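Local coordinates for protein transcriptional regulators (LACI-FAMILY TRANSCRIPTIONAL REGULATORY PROTEIN) (Corynebacterium glutamicum, PDB 3GYB) that probably acts as a LacI-family transcriptional regulator that binds DNA, has a periplasmic-binding-protein-like region and binds a magnesium ion, at residues V83-R88 with Y236-L241; A106-K111 with L259-I264; T110-D115 with G267-R272; E136-T141 with P149-Y154. All blocks are in the same frame, centred on the assembly; numbering follows the deposited sequence.

Interaction 1. Residues V83-R88 with Y236-L241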
# COMPACT_ATOMS: atom_id res chain seq x y z
N VAL A 83 16.91 -7.71 14.34
CA VAL A 83 17.65 -7.36 13.15
C VAL A 83 16.96 -6.15 12.55
O VAL A 83 15.73 -6.10 12.48
CB VAL A 83 17.62 -8.50 12.10
CG1 VAL A 83 18.19 -8.00 10.77
CG2 VAL A 83 18.44 -9.68 12.59
N ILE A 84 17.76 -5.16 12.15
CA ILE A 84 17.22 -3.96 11.53
C ILE A 84 17.22 -4.25 10.03
O ILE A 84 18.26 -4.61 9.46
CB ILE A 84 18.10 -2.74 11.85
CG1 ILE A 84 18.11 -2.50 13.36
CG2 ILE A 84 17.57 -1.50 11.14
CD1 ILE A 84 19.11 -1.46 13.82
N ALA A 85 16.06 -4.12 9.39
CA ALA A 85 15.93 -4.41 7.97
C ALA A 85 15.43 -3.23 7.14
O ALA A 85 14.50 -2.53 7.53
CB ALA A 85 15.01 -5.60 7.77
N GLY A 86 16.05 -3.03 5.98
CA GLY A 86 15.64 -1.96 5.10
C GLY A 86 16.36 -0.66 5.35
O GLY A 86 16.40 0.21 4.47
N THR A 87 16.92 -0.51 6.54
CA THR A 87 17.65 0.70 6.90
C THR A 87 18.74 0.36 7.91
O THR A 87 19.00 -0.81 8.19
CB THR A 87 16.70 1.77 7.50
OG1 THR A 87 17.44 2.97 7.76
CG2 THR A 87 16.08 1.27 8.80
N ARG A 88 19.37 1.40 8.45
CA ARG A 88 20.44 1.23 9.43
C ARG A 88 21.00 2.60 9.79
O ARG A 88 20.72 3.59 9.11
CB ARG A 88 21.56 0.37 8.84
CG ARG A 88 22.04 0.85 7.49
CD ARG A 88 23.26 0.10 6.98
NE ARG A 88 23.14 -1.35 7.14
CZ ARG A 88 23.65 -2.23 6.29
NH1 ARG A 88 24.30 -1.82 5.22
NH2 ARG A 88 23.52 -3.53 6.53
N TYR A 236 15.10 -11.62 2.89
CA TYR A 236 15.71 -12.94 2.89
C TYR A 236 16.90 -13.01 3.84
O TYR A 236 16.95 -13.87 4.72
CB TYR A 236 16.18 -13.30 1.48
CG TYR A 236 16.86 -14.65 1.38
CD1 TYR A 236 16.12 -15.83 1.46
CD2 TYR A 236 18.24 -14.74 1.22
CE1 TYR A 236 16.75 -17.07 1.39
CE2 TYR A 236 18.87 -15.97 1.15
CZ TYR A 236 18.12 -17.13 1.23
OH TYR A 236 18.74 -18.36 1.18
N ASN A 237 17.85 -12.11 3.67
CA ASN A 237 19.03 -12.11 4.52
C ASN A 237 18.74 -11.72 5.96
O ASN A 237 19.38 -12.21 6.89
CB ASN A 237 20.11 -11.22 3.92
CG ASN A 237 20.73 -11.82 2.67
OD1 ASN A 237 20.29 -11.58 1.55
ND2 ASN A 237 21.76 -12.65 2.87
N ALA A 238 17.76 -10.84 6.15
CA ALA A 238 17.40 -10.42 7.50
C ALA A 238 16.84 -11.62 8.26
O ALA A 238 17.11 -11.79 9.45
CB ALA A 238 16.36 -9.30 7.44
N ALA A 239 16.05 -12.44 7.57
CA ALA A 239 15.47 -13.62 8.19
C ALA A 239 16.59 -14.59 8.56
O ALA A 239 16.62 -15.12 9.67
CB ALA A 239 14.48 -14.30 7.23
N LEU A 240 17.53 -14.81 7.64
CA LEU A 240 18.64 -15.70 7.92
C LEU A 240 19.47 -15.17 9.09
O LEU A 240 19.90 -15.94 9.95
CB LEU A 240 19.55 -15.86 6.70
CG LEU A 240 19.00 -16.62 5.50
CD1 LEU A 240 20.05 -16.67 4.40
CD2 LEU A 240 18.60 -18.03 5.93
N LEU A 241 19.70 -13.86 9.12
CA LEU A 241 20.50 -13.27 10.19
C LEU A 241 19.82 -13.44 11.55
O LEU A 241 20.47 -13.80 12.53
CB LEU A 241 20.74 -11.78 9.92
CG LEU A 241 21.65 -11.04 10.91
CD1 LEU A 241 23.03 -11.65 10.89
CD2 LEU A 241 21.72 -9.55 10.56
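Ala238 is the first residue of helix segment 236-241 to meet strand 83-85, and it does so with its lone methyl. Its CB lies 4.0 Å from Ala85 CB and equally far from Val83 CG1, so a single small group serves two strand residues. The close approach suits the small side chains: the axes of the helix and strand segments come within 8.8 Å, and their directions are almost exactly antiparallel at 177°. One turn further on, Leu241 supplies the longer reach. Its CG, anti to the backbone N (chi1 -176°), lets Leu241 CD2 come 3.9 Å from Val83 CG1. The other methyl, Val83 CG2, rests 3.9 Å from Leu241 CG, so both branches of the valine are engaged. Val83 CG1 thus fits between Ala238 and Leu241, and the valine has the largest share of this buried contact, in which the side chains that meet are all apolar. Val83 and Ala85 both face the helix, whereas Ile84 points away from it.

A helix running antiparallel to the parallel strand it covers is the layered alpha/beta packing of a lobe of the periplasmic-binding-protein-like fold. Strand 82-85 has backbone hydrogen bonds to Ile64 and Ile66 of strand 63-67 and, through Ile84, to the chain around strand 97-100. Leu241 of helix 231-246 also touches Val98, while Ala239, turned away from the strand, packs on helix 21-31.

Interaction 2. Residues A106-K111 with L259-I264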
# COMPACT_ATOMS: atom_id res chain seq x y z
N ALA A 106 21.08 5.76 -5.04
CA ALA A 106 20.85 7.15 -5.39
C ALA A 106 21.81 7.59 -6.50
O ALA A 106 21.49 8.44 -7.32
CB ALA A 106 21.03 8.03 -4.16
N GLU A 107 23.00 6.99 -6.51
CA GLU A 107 23.98 7.31 -7.54
C GLU A 107 23.46 6.82 -8.89
O GLU A 107 23.55 7.52 -9.90
CB GLU A 107 25.32 6.63 -7.21
CG GLU A 107 26.38 6.82 -8.28
CD GLU A 107 27.68 6.14 -7.91
OE1 GLU A 107 27.67 4.91 -7.66
OE2 GLU A 107 28.72 6.83 -7.88
N ILE A 108 22.91 5.61 -8.89
CA ILE A 108 22.38 5.02 -10.11
C ILE A 108 21.24 5.87 -10.65
O ILE A 108 21.19 6.16 -11.85
CB ILE A 108 21.83 3.60 -9.84
CG1 ILE A 108 22.99 2.66 -9.47
CG2 ILE A 108 21.09 3.08 -11.07
CD1 ILE A 108 22.55 1.24 -9.14
N ALA A 109 20.33 6.28 -9.77
CA ALA A 109 19.19 7.09 -10.16
C ALA A 109 19.62 8.42 -10.76
O ALA A 109 19.14 8.82 -11.82
CB ALA A 109 18.29 7.33 -8.96
N THR A 110 20.53 9.10 -10.07
CA THR A 110 21.00 10.40 -10.52
C THR A 110 21.78 10.28 -11.81
O THR A 110 21.56 11.05 -12.75
CB THR A 110 21.88 11.05 -9.44
OG1 THR A 110 21.15 11.07 -8.20
CG2 THR A 110 22.25 12.48 -9.82
N LYS A 111 22.68 9.31 -11.87
CA LYS A 111 23.49 9.08 -13.06
C LYS A 111 22.59 8.76 -14.25
O LYS A 111 22.88 9.17 -15.37
CB LYS A 111 24.48 7.94 -12.81
CG LYS A 111 25.41 7.65 -14.00
CD LYS A 111 26.29 8.84 -14.32
CE LYS A 111 27.28 8.51 -15.43
NZ LYS A 111 28.10 7.31 -15.10
N LEU A 259 22.94 -5.26 0.38
CA LEU A 259 22.54 -5.73 -0.93
C LEU A 259 22.63 -4.63 -1.98
O LEU A 259 22.46 -3.46 -1.67
CB LEU A 259 21.12 -6.30 -0.88
CG LEU A 259 21.06 -7.65 -0.15
CD1 LEU A 259 20.56 -7.44 1.28
CD2 LEU A 259 20.16 -8.60 -0.90
N GLN A 260 22.91 -5.03 -3.21
CA GLN A 260 23.04 -4.06 -4.29
C GLN A 260 21.71 -3.67 -4.93
O GLN A 260 20.88 -4.52 -5.25
CB GLN A 260 23.97 -4.60 -5.38
CG GLN A 260 25.40 -4.81 -4.91
CD GLN A 260 26.00 -3.54 -4.33
OE1 GLN A 260 26.49 -3.54 -3.20
NE2 GLN A 260 25.95 -2.46 -5.10
N PRO A 261 21.49 -2.36 -5.10
CA PRO A 261 20.25 -1.88 -5.71
C PRO A 261 20.45 -1.91 -7.23
O PRO A 261 21.58 -2.10 -7.71
CB PRO A 261 20.12 -0.47 -5.16
CG PRO A 261 21.55 -0.02 -5.12
CD PRO A 261 22.26 -1.23 -4.54
N SER A 262 19.38 -1.72 -7.98
CA SER A 262 19.48 -1.72 -9.43
C SER A 262 18.37 -0.91 -10.07
O SER A 262 17.31 -0.72 -9.47
CB SER A 262 19.44 -3.16 -9.96
OG SER A 262 18.29 -3.84 -9.50
N LEU A 263 18.63 -0.41 -11.27
CA LEU A 263 17.66 0.40 -11.99
C LEU A 263 16.63 -0.46 -12.72
O LEU A 263 16.97 -1.45 -13.36
CB LEU A 263 18.38 1.28 -13.01
CG LEU A 263 17.51 2.01 -14.04
CD1 LEU A 263 16.69 3.09 -13.35
CD2 LEU A 263 18.40 2.62 -15.11
N ILE A 264 15.36 -0.07 -12.61
CA ILE A 264 14.29 -0.76 -13.31
C ILE A 264 13.65 0.32 -14.16
O ILE A 264 13.00 1.24 -13.64
CB ILE A 264 13.22 -1.34 -12.35
CG1 ILE A 264 13.84 -2.42 -11.47
CG2 ILE A 264 12.08 -1.93 -13.16
CD1 ILE A 264 12.86 -3.06 -10.50
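Ile108 straddles the chain at Pro261-Leu263, using its two branches in different directions. CG2 stands anti to the backbone N and meets Leu263 CB at 3.8 Å, while CG1 lies beside that N (chi1 -66°) and sends CD1 to the proline. The methyl Ile108 CD1 settles 3.8 Å from the carbonyl oxygen Pro261 O and 4.3 Å from the ring carbon Pro261 CG, with Ser262 CA 4.3 Å from the same CD1. Ile108 and Leu263 cross obliquely, and it is the root of the leucine, CB, that receives the isoleucine; its outer part continues to His112, one turn along the helix. Ser262 points away from the helix, and Ile108 also packs on Ile227 of strand 226-228.

Within the helix, Ala106 O is gripped twice by Thr110, by the backbone N at 3.0 Å and by OG1 at 2.8 Å, the two donors arriving from opposite faces of the carbonyl plane. This hydroxyl bond, with a C=O...donor angle of 154°, satisfies a buried threonine beside helix 129-144.

Strand 258-264 is interrupted near Pro261: Leu259 has backbone hydrogen bonds to Ala99 and Asp101, Ser262 to Asp228. Such a change of partner is consistent with one of the interlobe crossovers of the periplasmic-binding-protein-like fold. The proline side chain is about 6 Å from that of the magnesium ligand Asp229.

Interaction 3. Residues T110-D115 with G267-R272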
# COMPACT_ATOMS: atom_id res chain seq x y z
N THR A 110 20.53 9.10 -10.07
CA THR A 110 21.00 10.40 -10.52
C THR A 110 21.78 10.28 -11.81
O THR A 110 21.56 11.05 -12.75
CB THR A 110 21.88 11.05 -9.44
OG1 THR A 110 21.15 11.07 -8.20
CG2 THR A 110 22.25 12.48 -9.82
N LYS A 111 22.68 9.31 -11.87
CA LYS A 111 23.49 9.08 -13.06
C LYS A 111 22.59 8.76 -14.25
O LYS A 111 22.88 9.17 -15.37
CB LYS A 111 24.48 7.94 -12.81
CG LYS A 111 25.41 7.65 -14.00
CD LYS A 111 26.29 8.84 -14.32
CE LYS A 111 27.28 8.51 -15.43
NZ LYS A 111 28.10 7.31 -15.10
N HIS A 112 21.50 8.04 -14.01
CA HIS A 112 20.59 7.69 -15.10
C HIS A 112 20.00 8.97 -15.71
O HIS A 112 19.96 9.11 -16.93
CB HIS A 112 19.45 6.79 -14.60
CG HIS A 112 18.50 6.35 -15.67
ND1 HIS A 112 18.91 5.65 -16.78
CD2 HIS A 112 17.16 6.51 -15.79
CE1 HIS A 112 17.86 5.38 -17.54
NE2 HIS A 112 16.79 5.89 -16.96
N LEU A 113 19.56 9.89 -14.86
CA LEU A 113 18.99 11.14 -15.33
C LEU A 113 20.05 11.94 -16.08
O LEU A 113 19.78 12.54 -17.11
CB LEU A 113 18.43 11.95 -14.16
CG LEU A 113 17.24 11.29 -13.46
CD1 LEU A 113 16.75 12.19 -12.32
CD2 LEU A 113 16.12 11.06 -14.47
N ILE A 114 21.27 11.95 -15.55
CA ILE A 114 22.38 12.66 -16.19
C ILE A 114 22.69 12.04 -17.54
O ILE A 114 22.86 12.75 -18.54
CB ILE A 114 23.64 12.63 -15.30
CG1 ILE A 114 23.39 13.47 -14.04
CG2 ILE A 114 24.85 13.17 -16.06
CD1 ILE A 114 24.49 13.35 -13.01
N ASP A 115 22.78 10.71 -17.60
CA ASP A 115 23.07 10.04 -18.86
C ASP A 115 21.94 10.25 -19.87
O ASP A 115 22.15 10.12 -21.08
CB ASP A 115 23.32 8.55 -18.66
CG ASP A 115 24.67 8.27 -18.01
OD1 ASP A 115 25.56 9.13 -18.10
OD2 ASP A 115 24.83 7.18 -17.42
N GLY A 267 8.14 3.56 -17.58
CA GLY A 267 7.76 4.62 -18.49
C GLY A 267 7.81 6.07 -18.06
O GLY A 267 7.32 6.93 -18.79
N THR A 268 8.41 6.37 -16.92
CA THR A 268 8.42 7.75 -16.45
C THR A 268 9.67 8.59 -16.70
O THR A 268 9.75 9.72 -16.23
CB THR A 268 8.08 7.80 -14.95
OG1 THR A 268 8.99 6.96 -14.23
CG2 THR A 268 6.64 7.32 -14.71
N CYS A 269 10.63 8.05 -17.44
CA CYS A 269 11.84 8.80 -17.78
C CYS A 269 12.04 8.77 -19.29
O CYS A 269 11.59 7.84 -19.96
CB CYS A 269 13.08 8.20 -17.10
SG CYS A 269 13.26 8.59 -15.34
N ALA A 270 12.69 9.80 -19.81
CA ALA A 270 12.97 9.89 -21.24
C ALA A 270 14.18 10.79 -21.45
O ALA A 270 14.50 11.61 -20.59
CB ALA A 270 11.76 10.45 -21.97
N PRO A 271 14.87 10.64 -22.59
CA PRO A 271 16.05 11.46 -22.86
C PRO A 271 15.73 12.93 -23.12
O PRO A 271 14.67 13.27 -23.66
CB PRO A 271 16.67 10.78 -24.08
CG PRO A 271 15.48 10.21 -24.79
CD PRO A 271 14.66 9.64 -23.66
N ARG A 272 16.66 13.80 -22.73
CA ARG A 272 16.55 15.24 -22.90
C ARG A 272 15.14 15.79 -22.66
O ARG A 272 14.31 15.14 -22.03
CB ARG A 272 17.02 15.63 -24.31
CG ARG A 272 18.45 15.23 -24.59
CD ARG A 272 18.98 15.85 -25.88
NE ARG A 272 20.41 15.63 -26.01
CZ ARG A 272 21.17 16.17 -26.96
NH1 ARG A 272 20.63 16.96 -27.88
NH2 ARG A 272 22.47 15.92 -26.98
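Thr268 OG1, next to the Cys269 that meets His112 and Leu113, is gripped by two backbone groups, Ile208 O and Thr225 N. These hydrogen bonds tie the chain just before the cysteine to strand 207-211 and to the loop leading into strand 226-228. Cys269 then points toward helix segment 110-115. Its SG, anti to the carbonyl carbon (chi1 -77°), touches the methyl Leu113 CD2 at 3.9 Å, an apolar contact at the end of the leucine side chain. The same sulfur lies 5.4 Å from the centroid of the His112 ring, 79° off the ring normal and therefore at the ring edge. Cys269 CB is also near, 4.4 Å from His112 NE2.

In this periplasmic-binding-protein-like fold, the segment 267-272 is the end of the modelled chain and has no regular structure; it follows strand 258-264 and runs past helix 102-115. Leu113 is the buried member of the contact, packing on Ala179 and Phe181 of strand 179-182 and on Ile209 of strand 207-211, where Cys269 also rests. Beyond the cysteine, Ala270 is bonded through its N to Ser207 OG and through its O to His118 NE2, and Arg272 has a backbone hydrogen bond to Leu116 just past the helix.

Interaction 4. Residues E136-T141 with P149-Y154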
# COMPACT_ATOMS: atom_id res chain seq x y z
N GLU A 136 22.37 12.76 0.29
CA GLU A 136 23.81 13.00 0.25
C GLU A 136 24.44 12.46 -1.03
O GLU A 136 25.29 13.11 -1.64
CB GLU A 136 24.47 12.37 1.48
CG GLU A 136 24.01 12.99 2.79
CD GLU A 136 24.74 12.42 3.99
OE1 GLU A 136 24.76 11.18 4.16
OE2 GLU A 136 25.29 13.22 4.78
N SER A 137 24.01 11.27 -1.44
CA SER A 137 24.54 10.67 -2.66
C SER A 137 24.07 11.47 -3.88
O SER A 137 24.82 11.66 -4.83
CB SER A 137 24.08 9.22 -2.78
OG SER A 137 24.57 8.64 -3.98
N PHE A 138 22.82 11.94 -3.84
CA PHE A 138 22.31 12.74 -4.95
C PHE A 138 23.22 13.96 -5.15
O PHE A 138 23.67 14.24 -6.26
CB PHE A 138 20.89 13.22 -4.64
CG PHE A 138 20.42 14.34 -5.54
CD1 PHE A 138 20.15 14.10 -6.88
CD2 PHE A 138 20.24 15.63 -5.03
CE1 PHE A 138 19.72 15.13 -7.72
CE2 PHE A 138 19.81 16.67 -5.86
CZ PHE A 138 19.55 16.42 -7.21
N GLU A 139 23.51 14.66 -4.06
CA GLU A 139 24.36 15.85 -4.16
C GLU A 139 25.77 15.51 -4.61
O GLU A 139 26.33 16.20 -5.46
CB GLU A 139 24.42 16.59 -2.82
CG GLU A 139 23.12 17.28 -2.41
CD GLU A 139 23.37 18.57 -1.63
OE1 GLU A 139 24.31 18.60 -0.81
OE2 GLU A 139 22.61 19.54 -1.83
N ALA A 140 26.35 14.46 -4.04
CA ALA A 140 27.71 14.07 -4.39
C ALA A 140 27.80 13.66 -5.86
O ALA A 140 28.77 13.98 -6.55
CB ALA A 140 28.18 12.93 -3.50
N THR A 141 26.79 12.94 -6.34
CA THR A 141 26.79 12.50 -7.73
C THR A 141 26.61 13.69 -8.66
O THR A 141 27.25 13.75 -9.71
CB THR A 141 25.68 11.48 -7.97
OG1 THR A 141 25.89 10.35 -7.12
CG2 THR A 141 25.67 11.02 -9.43
N PRO A 149 23.40 20.52 -7.48
CA PRO A 149 22.19 19.83 -7.05
C PRO A 149 21.10 20.77 -6.56
O PRO A 149 21.38 21.87 -6.09
CB PRO A 149 22.69 18.90 -5.95
CG PRO A 149 23.80 19.71 -5.33
CD PRO A 149 24.52 20.26 -6.55
N LEU A 150 19.86 20.33 -6.68
CA LEU A 150 18.71 21.09 -6.23
C LEU A 150 17.78 20.11 -5.53
O LEU A 150 17.47 19.05 -6.07
CB LEU A 150 17.98 21.73 -7.41
CG LEU A 150 16.65 22.42 -7.07
CD1 LEU A 150 16.88 23.59 -6.13
CD2 LEU A 150 15.99 22.90 -8.35
N SER A 151 17.34 20.46 -4.32
CA SER A 151 16.44 19.62 -3.55
C SER A 151 15.49 20.50 -2.76
O SER A 151 15.77 21.68 -2.55
CB SER A 151 17.22 18.74 -2.57
OG SER A 151 18.19 17.94 -3.22
N ASN A 152 14.38 19.93 -2.33
CA ASN A 152 13.44 20.69 -1.51
C ASN A 152 13.97 20.58 -0.08
O ASN A 152 14.96 19.89 0.16
CB ASN A 152 12.01 20.13 -1.66
CG ASN A 152 11.89 18.68 -1.21
OD1 ASN A 152 12.81 17.89 -1.39
ND2 ASN A 152 10.74 18.34 -0.64
N ASP A 153 13.34 21.27 0.86
CA ASP A 153 13.80 21.26 2.25
C ASP A 153 13.03 20.30 3.15
O ASP A 153 13.43 20.05 4.29
CB ASP A 153 13.70 22.68 2.82
CG ASP A 153 12.35 23.30 2.57
OD1 ASP A 153 11.34 22.76 3.08
OD2 ASP A 153 12.29 24.32 1.85
N TYR A 154 11.93 19.78 2.63
CA TYR A 154 11.09 18.85 3.36
C TYR A 154 11.89 17.75 4.05
O TYR A 154 12.56 16.96 3.38
CB TYR A 154 10.08 18.22 2.40
CG TYR A 154 9.12 17.26 3.05
CD1 TYR A 154 8.04 17.72 3.79
CD2 TYR A 154 9.30 15.88 2.93
CE1 TYR A 154 7.15 16.84 4.39
CE2 TYR A 154 8.41 14.99 3.53
CZ TYR A 154 7.34 15.48 4.26
OH TYR A 154 6.46 14.60 4.86
O HOH W 1 20.30 19.64 -3.30
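The CA atoms of Glu139 and Pro149 come within 5.4 Å, the nearest backbone approach between helix segment 136-141 and the chain 149-154, in which residues 150-151 form a short, weakly bonded strand. Pro149 turns its ring toward the helix and meets two side chains. On one flank, Phe138 CE2 reaches Pro149 CB at 3.6 Å. With CG anti to the backbone N (chi1 165°), the ring also reaches the start of the strand, Phe138 CE2 lying 3.3 Å from the carbonyl oxygen Leu150 O. On another flank, the Glu139 chain, bent at chi2, crosses the proline at about a right angle and puts OE2 3.7 Å from Pro149 CG.

The polar link runs through one water. It donates to Glu139 OE2 at 2.7 Å and is hydrogen-bonded at 2.7 Å to Ser151 OG, a hydroxyl that itself stands near the phenyl ring. The water lies in the ring plane, at the edge of Phe138, so carboxylate, hydroxyl and ring border the same spot.

Helix 129-144 and strand 150-151 are successive parts of a beta-alpha-beta unit begun by strand 121-124. Leu150 has a backbone hydrogen bond to His123 of that strand, whose imidazole meets the Phe138 ring at about 25° between planes, and Phe138 also packs on Thr110 of helix 102-115.

Interaction 1 is the fully buried contact, made by aliphatic side chains between a helix and a strand; interactions 2 and 3 are partly buried, and interaction 4 lies at the surface, where a water and a carboxylate join the apolar packing. Interactions 2 and 3 use neighbouring turns of helix 102-115 and share Thr110 and Lys111. Interaction 4 adjoins both, because helix 129-144 packs beside helix 102-115. Interaction 1 lies across the chain's centre from interactions 3 and 4; its helix 231-246 is followed in the chain by strand 258-264 of interaction 2, and both reach the same sheet. Interaction 2 comes closer to the magnesium site than interaction 1, and interactions 3 and 4 lie away from it.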